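Local coordinates for prolyl-tRNA synthetase (PDB 3IAL), which probably attaches L-proline to tRNA(Pro) at the expense of ATP, and is captured here with the prolyl-adenylate intermediate bound, at residues I168-T179 and P266-T275; A183-I194 and Q237-G245. All blocks are in the same frame, centred on the assembly; numbering follows the deposited sequence.

Interaction 1: residues I168-T179 and P266-T275; sequences IHWNEAHCCHAT and PYLTCAGIST. With PR8 (5'-O-[(R)-hydroxy{[(2S)-pyrrolidin-2-ylcarbonyl]oxy}phosphoryl]adenosine), chain H.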
loop_
_atom_site.group_PDB
_atom_site.type_symbol
_atom_site.label_atom_id
_atom_site.label_comp_id
_atom_site.label_asym_id
_atom_site.label_seq_id
_atom_site.Cartn_x
_atom_site.Cartn_y
_atom_site.Cartn_z
ATOM N N ILE B 168 1.686 9.416 11.448
ATOM C CA ILE B 168 0.491 8.615 11.567
ATOM C C ILE B 168 0.150 7.958 10.235
ATOM O O ILE B 168 -0.129 8.643 9.256
ATOM C CB ILE B 168 -0.701 9.493 11.997
ATOM C CG1 ILE B 168 -0.327 10.388 13.186
ATOM C CG2 ILE B 168 -1.930 8.616 12.326
ATOM C CD1 ILE B 168 -1.155 11.672 13.247
ATOM N N HIS B 169 0.144 6.626 10.211
ATOM C CA HIS B 169 -0.281 5.885 9.032
ATOM C C HIS B 169 -1.804 5.924 8.998
ATOM O O HIS B 169 -2.465 5.700 10.025
ATOM C CB HIS B 169 0.252 4.452 9.087
ATOM C CG HIS B 169 0.130 3.708 7.797
ATOM N ND1 HIS B 169 -0.834 2.742 7.582
ATOM C CD2 HIS B 169 0.846 3.791 6.650
ATOM C CE1 HIS B 169 -0.705 2.267 6.356
ATOM N NE2 HIS B 169 0.304 2.884 5.769
ATOM N N TRP B 170 -2.371 6.252 7.841
ATOM C CA TRP B 170 -3.818 6.398 7.749
ATOM C C TRP B 170 -4.344 6.270 6.332
ATOM O O TRP B 170 -3.570 6.167 5.389
ATOM C CB TRP B 170 -4.255 7.728 8.396
ATOM C CG TRP B 170 -4.300 8.982 7.528
ATOM C CD1 TRP B 170 -3.695 9.199 6.322
ATOM C CD2 TRP B 170 -4.956 10.210 7.869
ATOM N NE1 TRP B 170 -3.962 10.470 5.882
ATOM C CE2 TRP B 170 -4.729 11.113 6.818
ATOM C CE3 TRP B 170 -5.719 10.628 8.966
ATOM C CZ2 TRP B 170 -5.253 12.403 6.819
ATOM C CZ3 TRP B 170 -6.243 11.910 8.966
ATOM C CH2 TRP B 170 -6.005 12.781 7.898
ATOM N N ASN B 171 -5.667 6.284 6.205
ATOM C CA ASN B 171 -6.321 6.479 4.922
ATOM C C ASN B 171 -7.279 7.654 5.029
ATOM O O ASN B 171 -8.028 7.770 6.012
ATOM C CB ASN B 171 -7.041 5.203 4.477
ATOM C CG ASN B 171 -7.825 5.380 3.172
ATOM O OD1 ASN B 171 -8.884 5.998 3.161
ATOM N ND2 ASN B 171 -7.321 4.802 2.083
ATOM N N GLU B 172 -7.220 8.533 4.027
ATOM C CA GLU B 172 -8.127 9.674 3.915
ATOM C C GLU B 172 -8.839 9.661 2.564
ATOM O O GLU B 172 -8.199 9.564 1.516
ATOM C CB GLU B 172 -7.380 11.004 4.106
ATOM C CG GLU B 172 -6.251 11.294 3.114
ATOM C CD GLU B 172 -5.473 12.560 3.465
ATOM O OE1 GLU B 172 -4.219 12.529 3.467
ATOM O OE2 GLU B 172 -6.120 13.594 3.737
ATOM N N ALA B 173 -10.166 9.718 2.617
ATOM C CA ALA B 173 -11.030 9.822 1.452
ATOM C C ALA B 173 -11.552 11.252 1.359
ATOM O O ALA B 173 -11.870 11.852 2.385
ATOM C CB ALA B 173 -12.199 8.864 1.596
ATOM N N HIS B 174 -11.642 11.781 0.135
ATOM C CA HIS B 174 -12.134 13.140 -0.135
ATOM C C HIS B 174 -13.013 13.086 -1.385
ATOM O O HIS B 174 -12.571 12.592 -2.439
ATOM C CB HIS B 174 -10.975 14.114 -0.396
ATOM C CG HIS B 174 -10.041 14.287 0.762
ATOM N ND1 HIS B 174 -10.109 15.365 1.623
ATOM C CD2 HIS B 174 -9.003 13.527 1.192
ATOM C CE1 HIS B 174 -9.161 15.252 2.539
ATOM N NE2 HIS B 174 -8.477 14.144 2.304
ATOM N N CYS B 175 -14.250 13.572 -1.272
ATOM C CA CYS B 175 -15.182 13.548 -2.389
ATOM C C CYS B 175 -15.785 14.908 -2.639
ATOM O O CYS B 175 -16.061 15.663 -1.705
ATOM C CB CYS B 175 -16.306 12.549 -2.148
ATOM S SG CYS B 175 -15.752 10.860 -1.878
ATOM N N CYS B 176 -15.997 15.193 -3.917
ATOM C CA CYS B 176 -16.553 16.439 -4.382
ATOM C C CYS B 176 -17.916 16.140 -5.005
ATOM O O CYS B 176 -18.035 15.251 -5.857
ATOM C CB CYS B 176 -15.601 17.041 -5.406
ATOM S SG CYS B 176 -15.968 18.703 -5.917
ATOM N N HIS B 177 -18.934 16.886 -4.580
ATOM C CA HIS B 177 -20.327 16.562 -4.869
ATOM C C HIS B 177 -21.074 17.728 -5.509
ATOM O O HIS B 177 -20.854 18.884 -5.163
ATOM C CB HIS B 177 -21.037 16.188 -3.569
ATOM C CG HIS B 177 -20.314 15.160 -2.754
ATOM N ND1 HIS B 177 -20.334 13.816 -3.064
ATOM C CD2 HIS B 177 -19.572 15.277 -1.627
ATOM C CE1 HIS B 177 -19.630 13.153 -2.165
ATOM N NE2 HIS B 177 -19.164 14.014 -1.278
ATOM N N ALA B 178 -21.982 17.412 -6.423
ATOM C CA ALA B 178 -22.750 18.434 -7.117
ATOM C C ALA B 178 -23.690 19.182 -6.169
ATOM O O ALA B 178 -23.844 20.400 -6.280
ATOM C CB ALA B 178 -23.530 17.818 -8.266
ATOM N N THR B 179 -24.315 18.449 -5.247
ATOM C CA THR B 179 -25.344 19.015 -4.376
ATOM C C THR B 179 -25.171 18.627 -2.910
ATOM O O THR B 179 -24.473 17.665 -2.571
ATOM C CB THR B 179 -26.746 18.514 -4.758
ATOM O OG1 THR B 179 -26.812 17.106 -4.496
ATOM C CG2 THR B 179 -27.094 18.812 -6.238
ATOM N N PRO B 266 -19.252 23.251 -5.553
ATOM C CA PRO B 266 -19.648 21.920 -5.134
ATOM C C PRO B 266 -19.438 21.730 -3.637
ATOM O O PRO B 266 -18.717 22.496 -2.997
ATOM C CB PRO B 266 -18.706 21.010 -5.928
ATOM C CG PRO B 266 -17.470 21.822 -6.122
ATOM C CD PRO B 266 -17.884 23.274 -6.102
ATOM N N TYR B 267 -20.086 20.711 -3.094
ATOM C CA TYR B 267 -19.922 20.331 -1.701
ATOM C C TYR B 267 -18.723 19.411 -1.562
ATOM O O TYR B 267 -18.426 18.651 -2.483
ATOM C CB TYR B 267 -21.185 19.621 -1.204
ATOM C CG TYR B 267 -22.243 20.570 -0.689
ATOM C CD1 TYR B 267 -22.898 21.449 -1.543
ATOM C CD2 TYR B 267 -22.588 20.588 0.659
ATOM C CE1 TYR B 267 -23.875 22.327 -1.068
ATOM C CE2 TYR B 267 -23.556 21.452 1.139
ATOM C CZ TYR B 267 -24.198 22.319 0.275
ATOM O OH TYR B 267 -25.157 23.174 0.771
ATOM N N LEU B 268 -18.039 19.480 -0.418
ATOM C CA LEU B 268 -16.926 18.574 -0.118
ATOM C C LEU B 268 -17.198 17.710 1.124
ATOM O O LEU B 268 -17.756 18.184 2.116
ATOM C CB LEU B 268 -15.629 19.366 0.070
ATOM C CG LEU B 268 -15.072 20.100 -1.160
ATOM C CD1 LEU B 268 -13.925 21.010 -0.750
ATOM C CD2 LEU B 268 -14.639 19.143 -2.278
ATOM N N THR B 269 -16.795 16.445 1.056
ATOM C CA THR B 269 -16.806 15.562 2.213
ATOM C C THR B 269 -15.456 14.848 2.355
ATOM O O THR B 269 -14.680 14.757 1.395
ATOM C CB THR B 269 -17.959 14.524 2.144
ATOM O OG1 THR B 269 -17.733 13.591 1.075
ATOM C CG2 THR B 269 -19.312 15.227 1.932
ATOM N N CYS B 270 -15.167 14.363 3.560
ATOM C CA CYS B 270 -13.986 13.521 3.771
ATOM C C CYS B 270 -14.150 12.555 4.923
ATOM O O CYS B 270 -15.011 12.725 5.774
ATOM C CB CYS B 270 -12.724 14.355 3.962
ATOM S SG CYS B 270 -12.761 15.517 5.311
ATOM N N ALA B 271 -13.325 11.519 4.913
ATOM C CA ALA B 271 -13.375 10.476 5.924
ATOM C C ALA B 271 -11.972 9.992 6.200
ATOM O O ALA B 271 -11.184 9.816 5.274
ATOM C CB ALA B 271 -14.256 9.318 5.470
ATOM N N GLY B 272 -11.672 9.772 7.475
ATOM C CA GLY B 272 -10.335 9.366 7.890
ATOM C C GLY B 272 -10.350 8.254 8.919
ATOM O O GLY B 272 -11.117 8.299 9.884
ATOM N N ILE B 273 -9.515 7.250 8.686
ATOM C CA ILE B 273 -9.187 6.224 9.679
ATOM C C ILE B 273 -7.668 6.029 9.719
ATOM O O ILE B 273 -6.988 6.127 8.699
ATOM C CB ILE B 273 -9.886 4.867 9.414
ATOM C CG1 ILE B 273 -9.544 4.313 8.025
ATOM C CG2 ILE B 273 -11.382 5.007 9.585
ATOM C CD1 ILE B 273 -9.773 2.793 7.893
ATOM N N SER B 274 -7.146 5.775 10.911
ATOM C CA SER B 274 -5.724 5.660 11.120
ATOM C C SER B 274 -5.391 4.337 11.824
ATOM O O SER B 274 -6.231 3.434 11.901
ATOM C CB SER B 274 -5.257 6.836 11.969
ATOM O OG SER B 274 -5.607 6.637 13.332
ATOM N N THR B 275 -4.165 4.258 12.342
ATOM C CA THR B 275 -3.677 3.138 13.152
ATOM C C THR B 275 -4.482 2.896 14.438
ATOM O O THR B 275 -4.363 1.831 15.062
ATOM C CB THR B 275 -2.228 3.394 13.583
ATOM O OG1 THR B 275 -2.158 4.643 14.282
ATOM C CG2 THR B 275 -1.294 3.431 12.371
HETATM C C PR8 H . -9.601 14.234 9.355
HETATM N N PR8 H . -8.975 14.915 7.122
HETATM O O PR8 H . -8.413 14.436 9.615
HETATM P P PR8 H . -9.953 13.468 11.693
HETATM N N1 PR8 H . -2.368 9.324 16.127
HETATM C C2 PR8 H . -3.051 8.333 15.564
HETATM N N3 PR8 H . -4.207 8.539 14.929
HETATM C C4 PR8 H . -4.732 9.759 14.833
HETATM C C5 PR8 H . -4.050 10.821 15.418
HETATM C C6 PR8 H . -2.844 10.583 16.072
HETATM N N6 PR8 H . -2.173 11.591 16.631
HETATM N N7 PR8 H . -4.759 11.920 15.195
HETATM C C8 PR8 H . -5.844 11.574 14.499
HETATM N N9 PR8 H . -5.841 10.252 14.280
HETATM C CA PR8 H . -10.111 14.435 7.928
HETATM C CB PR8 H . -10.521 13.088 7.357
HETATM C CD PR8 H . -8.907 14.086 5.924
HETATM C CG PR8 H . -9.365 12.709 6.421
HETATM C "C1'" PR8 H . -6.907 9.508 13.535
HETATM O O10 PR8 H . -10.556 13.855 10.246
HETATM O O1P PR8 H . -9.488 14.645 12.469
HETATM C "C2'" PR8 H . -8.254 9.478 14.297
HETATM O "O2'" PR8 H . -8.863 8.185 14.164
HETATM O O2P PR8 H . -11.156 12.728 12.458
HETATM C "C3'" PR8 H . -9.100 10.459 13.521
HETATM O "O3'" PR8 H . -10.488 10.165 13.695
HETATM C "C4'" PR8 H . -8.644 10.059 12.130
HETATM O "O4'" PR8 H . -7.209 10.169 12.264
HETATM C "C5'" PR8 H . -9.218 11.030 11.121
HETATM O "O5'" PR8 H . -8.825 12.351 11.435
HETATM O O HOH W 1 -10.878 6.903 4.953
#

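Interaction 2: residues A183-I194 and Q237-G245; sequences AVSQLSDYWKVI and QTAGIHNLG. With PR8 (5'-O-[(R)-hydroxy{[(2S)-pyrrolidin-2-ylcarbonyl]oxy}phosphoryl]adenosine), chain H.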
loop_
_atom_site.group_PDB
_atom_site.type_symbol
_atom_site.label_atom_id
_atom_site.label_comp_id
_atom_site.label_asym_id
_atom_site.label_seq_id
_atom_site.Cartn_x
_atom_site.Cartn_y
_atom_site.Cartn_z
ATOM N N ALA B 183 -23.734 15.095 -0.851
ATOM C CA ALA B 183 -22.770 15.195 0.240
ATOM C C ALA B 183 -23.260 14.401 1.450
ATOM O O ALA B 183 -22.529 13.578 1.984
ATOM C CB ALA B 183 -22.528 16.653 0.620
ATOM N N VAL B 184 -24.509 14.637 1.849
ATOM C CA VAL B 184 -25.130 13.890 2.945
ATOM C C VAL B 184 -25.164 12.386 2.670
ATOM O O VAL B 184 -24.857 11.591 3.542
ATOM C CB VAL B 184 -26.559 14.406 3.236
ATOM C CG1 VAL B 184 -27.313 13.422 4.112
ATOM C CG2 VAL B 184 -26.494 15.791 3.883
ATOM N N SER B 185 -25.530 11.996 1.455
ATOM C CA SER B 185 -25.541 10.574 1.085
ATOM C C SER B 185 -24.139 9.944 1.163
ATOM O O SER B 185 -23.995 8.766 1.522
ATOM C CB SER B 185 -26.124 10.386 -0.322
ATOM O OG SER B 185 -25.965 9.041 -0.762
ATOM N N GLN B 186 -23.108 10.721 0.830
ATOM C CA GLN B 186 -21.730 10.212 0.901
ATOM C C GLN B 186 -21.332 9.799 2.324
ATOM O O GLN B 186 -20.621 8.813 2.510
ATOM C CB GLN B 186 -20.728 11.243 0.385
ATOM C CG GLN B 186 -19.325 10.670 0.129
ATOM C CD GLN B 186 -19.344 9.600 -0.938
ATOM O OE1 GLN B 186 -19.948 9.782 -1.988
ATOM N NE2 GLN B 186 -18.722 8.458 -0.657
ATOM N N LEU B 187 -21.765 10.571 3.315
ATOM C CA LEU B 187 -21.483 10.242 4.715
ATOM C C LEU B 187 -21.971 8.842 5.088
ATOM O O LEU B 187 -21.257 8.102 5.765
ATOM C CB LEU B 187 -22.060 11.296 5.659
ATOM C CG LEU B 187 -21.142 12.471 6.028
ATOM C CD1 LEU B 187 -20.426 13.087 4.833
ATOM C CD2 LEU B 187 -21.940 13.531 6.775
ATOM N N SER B 188 -23.165 8.471 4.631
ATOM C CA SER B 188 -23.680 7.116 4.843
ATOM C C SER B 188 -22.791 6.071 4.175
ATOM O O SER B 188 -22.552 5.011 4.750
ATOM C CB SER B 188 -25.104 6.969 4.297
ATOM O OG SER B 188 -25.975 7.894 4.913
ATOM N N ASP B 189 -22.311 6.359 2.963
ATOM C CA ASP B 189 -21.382 5.444 2.277
ATOM C C ASP B 189 -20.111 5.243 3.093
ATOM O O ASP B 189 -19.620 4.123 3.207
ATOM C CB ASP B 189 -21.026 5.942 0.867
ATOM C CG ASP B 189 -22.138 5.701 -0.136
ATOM O OD1 ASP B 189 -23.156 5.073 0.231
ATOM O OD2 ASP B 189 -21.989 6.128 -1.301
ATOM N N TYR B 190 -19.584 6.324 3.660
ATOM C CA TYR B 190 -18.403 6.233 4.515
ATOM C C TYR B 190 -18.719 5.354 5.731
ATOM O O TYR B 190 -17.940 4.471 6.071
ATOM C CB TYR B 190 -17.950 7.612 5.012
ATOM C CG TYR B 190 -17.412 8.604 3.988
ATOM C CD1 TYR B 190 -16.589 8.218 2.937
ATOM C CD2 TYR B 190 -17.678 9.958 4.133
ATOM C CE1 TYR B 190 -16.083 9.167 2.035
ATOM C CE2 TYR B 190 -17.183 10.892 3.253
ATOM C CZ TYR B 190 -16.389 10.505 2.210
ATOM O OH TYR B 190 -15.915 11.489 1.362
ATOM N N TRP B 191 -19.862 5.596 6.378
ATOM C CA TRP B 191 -20.273 4.797 7.538
ATOM C C TRP B 191 -20.463 3.321 7.217
ATOM O O TRP B 191 -20.143 2.467 8.054
ATOM C CB TRP B 191 -21.527 5.375 8.209
ATOM C CG TRP B 191 -21.186 6.516 9.112
ATOM C CD1 TRP B 191 -21.471 7.831 8.921
ATOM C CD2 TRP B 191 -20.448 6.438 10.332
ATOM N NE1 TRP B 191 -20.964 8.582 9.951
ATOM C CE2 TRP B 191 -20.331 7.749 10.834
ATOM C CE3 TRP B 191 -19.866 5.382 11.048
ATOM C CZ2 TRP B 191 -19.667 8.038 12.022
ATOM C CZ3 TRP B 191 -19.204 5.664 12.225
ATOM C CH2 TRP B 191 -19.110 6.988 12.704
ATOM N N LYS B 192 -20.963 3.005 6.024
ATOM C CA LYS B 192 -21.035 1.603 5.595
ATOM C C LYS B 192 -19.664 0.922 5.640
ATOM O O LYS B 192 -19.542 -0.221 6.071
ATOM C CB LYS B 192 -21.624 1.462 4.191
ATOM C CG LYS B 192 -23.097 1.073 4.153
ATOM C CD LYS B 192 -24.009 2.248 4.421
ATOM C CE LYS B 192 -25.427 1.968 3.945
ATOM N NZ LYS B 192 -25.481 1.936 2.458
ATOM N N VAL B 193 -18.632 1.628 5.197
ATOM C CA VAL B 193 -17.289 1.057 5.165
ATOM C C VAL B 193 -16.705 0.895 6.567
ATOM O O VAL B 193 -16.058 -0.106 6.851
ATOM C CB VAL B 193 -16.349 1.881 4.266
ATOM C CG1 VAL B 193 -14.933 1.332 4.319
ATOM C CG2 VAL B 193 -16.874 1.860 2.835
ATOM N N ILE B 194 -16.949 1.872 7.436
ATOM C CA ILE B 194 -16.546 1.776 8.831
ATOM C C ILE B 194 -17.175 0.555 9.526
ATOM O O ILE B 194 -16.474 -0.183 10.222
ATOM C CB ILE B 194 -16.877 3.082 9.615
ATOM C CG1 ILE B 194 -16.084 4.269 9.056
ATOM C CG2 ILE B 194 -16.588 2.927 11.113
ATOM C CD1 ILE B 194 -14.628 3.986 8.791
ATOM N N GLN B 237 -11.244 8.362 19.571
ATOM C CA GLN B 237 -11.865 8.722 18.295
ATOM C C GLN B 237 -11.148 7.964 17.197
ATOM O O GLN B 237 -9.971 8.204 16.926
ATOM C CB GLN B 237 -11.815 10.226 18.008
ATOM C CG GLN B 237 -12.502 10.603 16.699
ATOM C CD GLN B 237 -12.329 12.055 16.317
ATOM O OE1 GLN B 237 -12.499 12.948 17.141
ATOM N NE2 GLN B 237 -12.004 12.300 15.054
ATOM N N THR B 238 -11.877 7.066 16.553
ATOM C CA THR B 238 -11.299 6.049 15.673
ATOM C C THR B 238 -11.795 6.173 14.230
ATOM O O THR B 238 -11.262 5.536 13.327
ATOM C CB THR B 238 -11.616 4.661 16.268
ATOM O OG1 THR B 238 -11.077 4.608 17.598
ATOM C CG2 THR B 238 -11.037 3.514 15.437
ATOM N N ALA B 239 -12.816 6.995 14.013
ATOM C CA ALA B 239 -13.178 7.429 12.670
ATOM C C ALA B 239 -13.582 8.886 12.740
ATOM O O ALA B 239 -14.183 9.315 13.720
ATOM C CB ALA B 239 -14.316 6.597 12.117
ATOM N N GLY B 240 -13.234 9.639 11.704
ATOM C CA GLY B 240 -13.701 11.007 11.541
ATOM C C GLY B 240 -14.293 11.166 10.163
ATOM O O GLY B 240 -13.609 10.941 9.162
ATOM N N ILE B 241 -15.566 11.538 10.114
ATOM C CA ILE B 241 -16.320 11.619 8.868
ATOM C C ILE B 241 -16.995 12.997 8.804
ATOM O O ILE B 241 -17.838 13.318 9.639
ATOM C CB ILE B 241 -17.348 10.454 8.804
ATOM C CG1 ILE B 241 -16.617 9.139 8.533
ATOM C CG2 ILE B 241 -18.412 10.694 7.744
ATOM C CD1 ILE B 241 -17.472 7.886 8.674
ATOM N N HIS B 242 -16.620 13.804 7.814
ATOM C CA HIS B 242 -16.945 15.236 7.817
ATOM C C HIS B 242 -17.653 15.749 6.573
ATOM O O HIS B 242 -17.322 15.375 5.450
ATOM C CB HIS B 242 -15.659 16.032 8.017
ATOM C CG HIS B 242 -14.787 15.480 9.100
ATOM N ND1 HIS B 242 -15.000 15.753 10.431
ATOM C CD2 HIS B 242 -13.730 14.638 9.053
ATOM C CE1 HIS B 242 -14.104 15.114 11.157
ATOM N NE2 HIS B 242 -13.320 14.430 10.347
ATOM N N ASN B 243 -18.627 16.626 6.797
ATOM C CA ASN B 243 -19.274 17.382 5.734
ATOM C C ASN B 243 -18.668 18.779 5.785
ATOM O O ASN B 243 -18.894 19.523 6.734
ATOM C CB ASN B 243 -20.794 17.425 5.944
ATOM C CG ASN B 243 -21.546 17.966 4.724
ATOM O OD1 ASN B 243 -21.032 18.801 3.982
ATOM N ND2 ASN B 243 -22.770 17.490 4.521
ATOM N N LEU B 244 -17.863 19.108 4.780
ATOM C CA LEU B 244 -17.127 20.369 4.753
ATOM C C LEU B 244 -17.927 21.506 4.108
ATOM O O LEU B 244 -17.468 22.654 4.070
ATOM C CB LEU B 244 -15.800 20.170 4.019
ATOM C CG LEU B 244 -14.892 19.092 4.615
ATOM C CD1 LEU B 244 -13.579 19.045 3.841
ATOM C CD2 LEU B 244 -14.632 19.358 6.101
ATOM N N GLY B 245 -19.123 21.186 3.617
ATOM C CA GLY B 245 -19.982 22.164 2.970
ATOM C C GLY B 245 -19.350 22.715 1.709
ATOM O O GLY B 245 -18.728 21.979 0.934
HETATM C C PR8 H . -9.601 14.234 9.355
HETATM N N PR8 H . -8.975 14.915 7.122
HETATM O O PR8 H . -8.413 14.436 9.615
HETATM P P PR8 H . -9.953 13.468 11.693
HETATM N N1 PR8 H . -2.368 9.324 16.127
HETATM C C2 PR8 H . -3.051 8.333 15.564
HETATM N N3 PR8 H . -4.207 8.539 14.929
HETATM C C4 PR8 H . -4.732 9.759 14.833
HETATM C C5 PR8 H . -4.050 10.821 15.418
HETATM C C6 PR8 H . -2.844 10.583 16.072
HETATM N N6 PR8 H . -2.173 11.591 16.631
HETATM N N7 PR8 H . -4.759 11.920 15.195
HETATM C C8 PR8 H . -5.844 11.574 14.499
HETATM N N9 PR8 H . -5.841 10.252 14.280
HETATM C CA PR8 H . -10.111 14.435 7.928
HETATM C CB PR8 H . -10.521 13.088 7.357
HETATM C CD PR8 H . -8.907 14.086 5.924
HETATM C CG PR8 H . -9.365 12.709 6.421
HETATM C "C1'" PR8 H . -6.907 9.508 13.535
HETATM O O10 PR8 H . -10.556 13.855 10.246
HETATM O O1P PR8 H . -9.488 14.645 12.469
HETATM C "C2'" PR8 H . -8.254 9.478 14.297
HETATM O "O2'" PR8 H . -8.863 8.185 14.164
HETATM O O2P PR8 H . -11.156 12.728 12.458
HETATM C "C3'" PR8 H . -9.100 10.459 13.521
HETATM O "O3'" PR8 H . -10.488 10.165 13.695
HETATM C "C4'" PR8 H . -8.644 10.059 12.130
HETATM O "O4'" PR8 H . -7.209 10.169 12.264
HETATM C "C5'" PR8 H . -9.218 11.030 11.121
HETATM O "O5'" PR8 H . -8.825 12.351 11.435
#

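Interaction 1: residues I168-T179 and P266-T275
N171, A173, C175 and H177 each pair with a residue of 266-275 through two backbone hydrogen bonds, making 168-177 and 267-274 antiparallel neighbours in the class II synthetase core. The ladder is regular: A173 N to A271 O is 2.8 Å. T275 N to H169 O is a weak last rung. Between the rungs, alpha-carbon hydrogens point at carbonyls, as from E172 CA to A271 O.

One side-chain bond crosses the pair. H177 NE2 meets T269 OG1 at 2.8 Å, at the ring edge and nearly straight (171°). CG of H177 is anti to the carbonyl carbon (chi1 -50°), which brings the NE2 edge of the ring to T269, the two side chains crossing at about a right angle. A water links N171 OD1 and A271 O on the same face; N171 ND2 is hydrogen-bonded to T148.

The other face binds prolyl-adenylate. S274 OG donates to adenine N3 (2.9 Å), and I168 CG2 packs on C2 of the base. The W170 ring turns its edge to the prolyl carbonyl O. H174 CE1 and E172 CB touch the pyrrolidine at CD and CG, 3.6 Å and 3.5 Å away. G272 CA passes 3.8 Å from adenylate C5'. E172 OE2 accepts from H174 NE2 (2.8 Å), and OE1 is hydrogen-bonded to S123 and Q147, so the carboxylate is held from several sides. C270 CB lies off-centre against the H174 imidazole.

Strand 143-152 pairs with the other edge of 168-177. Helix 52-71 touches N171 and A173, and helix 180-201 packs on C175, H177 and T269.

Interaction 2: residues A183-I194 and Q237-G245
Helix 183-194 runs nearly antiparallel to strand 237-245, at 170° and with the axes 8.8 Å apart. This is a helix packed on the back of the class II synthetase sheet, whose opposite face holds the adenylate. I241 is the centre of the contact and meets four helix residues. Its CG2 reaches L187 CG at 3.7 Å and also touches the Y190 ring. Its CD1 packs on Y190 CB and I194 CG1. With CG1 anti to the carbonyl carbon (chi1 -73°) and the chain extended beyond it, CD1 arrives at W191. A239 CB extends the patch to I194 CG1. N243 CB lies against L187 CD2, while its amide passes A183 and V184 and is hydrogen-bonded through ND2 to Y222.

The same strand also serves the ligand. H242 turns away from the helix; its NE2 donates to PR8 O10 (2.8 Å), and its ND1 is hydrogen-bonded to S223. Q237 NE2 donates to O3' at 3.0 Å, and Q237 O accepts from O2'. G240 CA passes beside phosphate O2P.

W191 NE1 is hydrogen-bonded to E224. I241 CD1 sits over the face of the five-membered indole ring, 3.6 Å from its centroid and 12° off the normal.

In the fold
The two interactions share one sheet, because strands 235-245 and 263-274 are neighbours in it; C270 O and H242 N probably bond across that seam, 2.8 Å apart. Helix 180-201 follows strand 167-177 in the chain and folds back over the sheet. There Y190 OH lies 2.8 Å from T269 OG1, a probable hydrogen bond, and Q186 packs on H177. Both contacts are largely buried. Interaction 1 is a backbone ladder with polar side chains, whereas interaction 2 is apolar packing between helix and sheet. Both also wall the adenylate: interaction 1 lines the base, the prolyl ring and part of the ribose; interaction 2 binds the ribose hydroxyls and the phosphate-prolyl link.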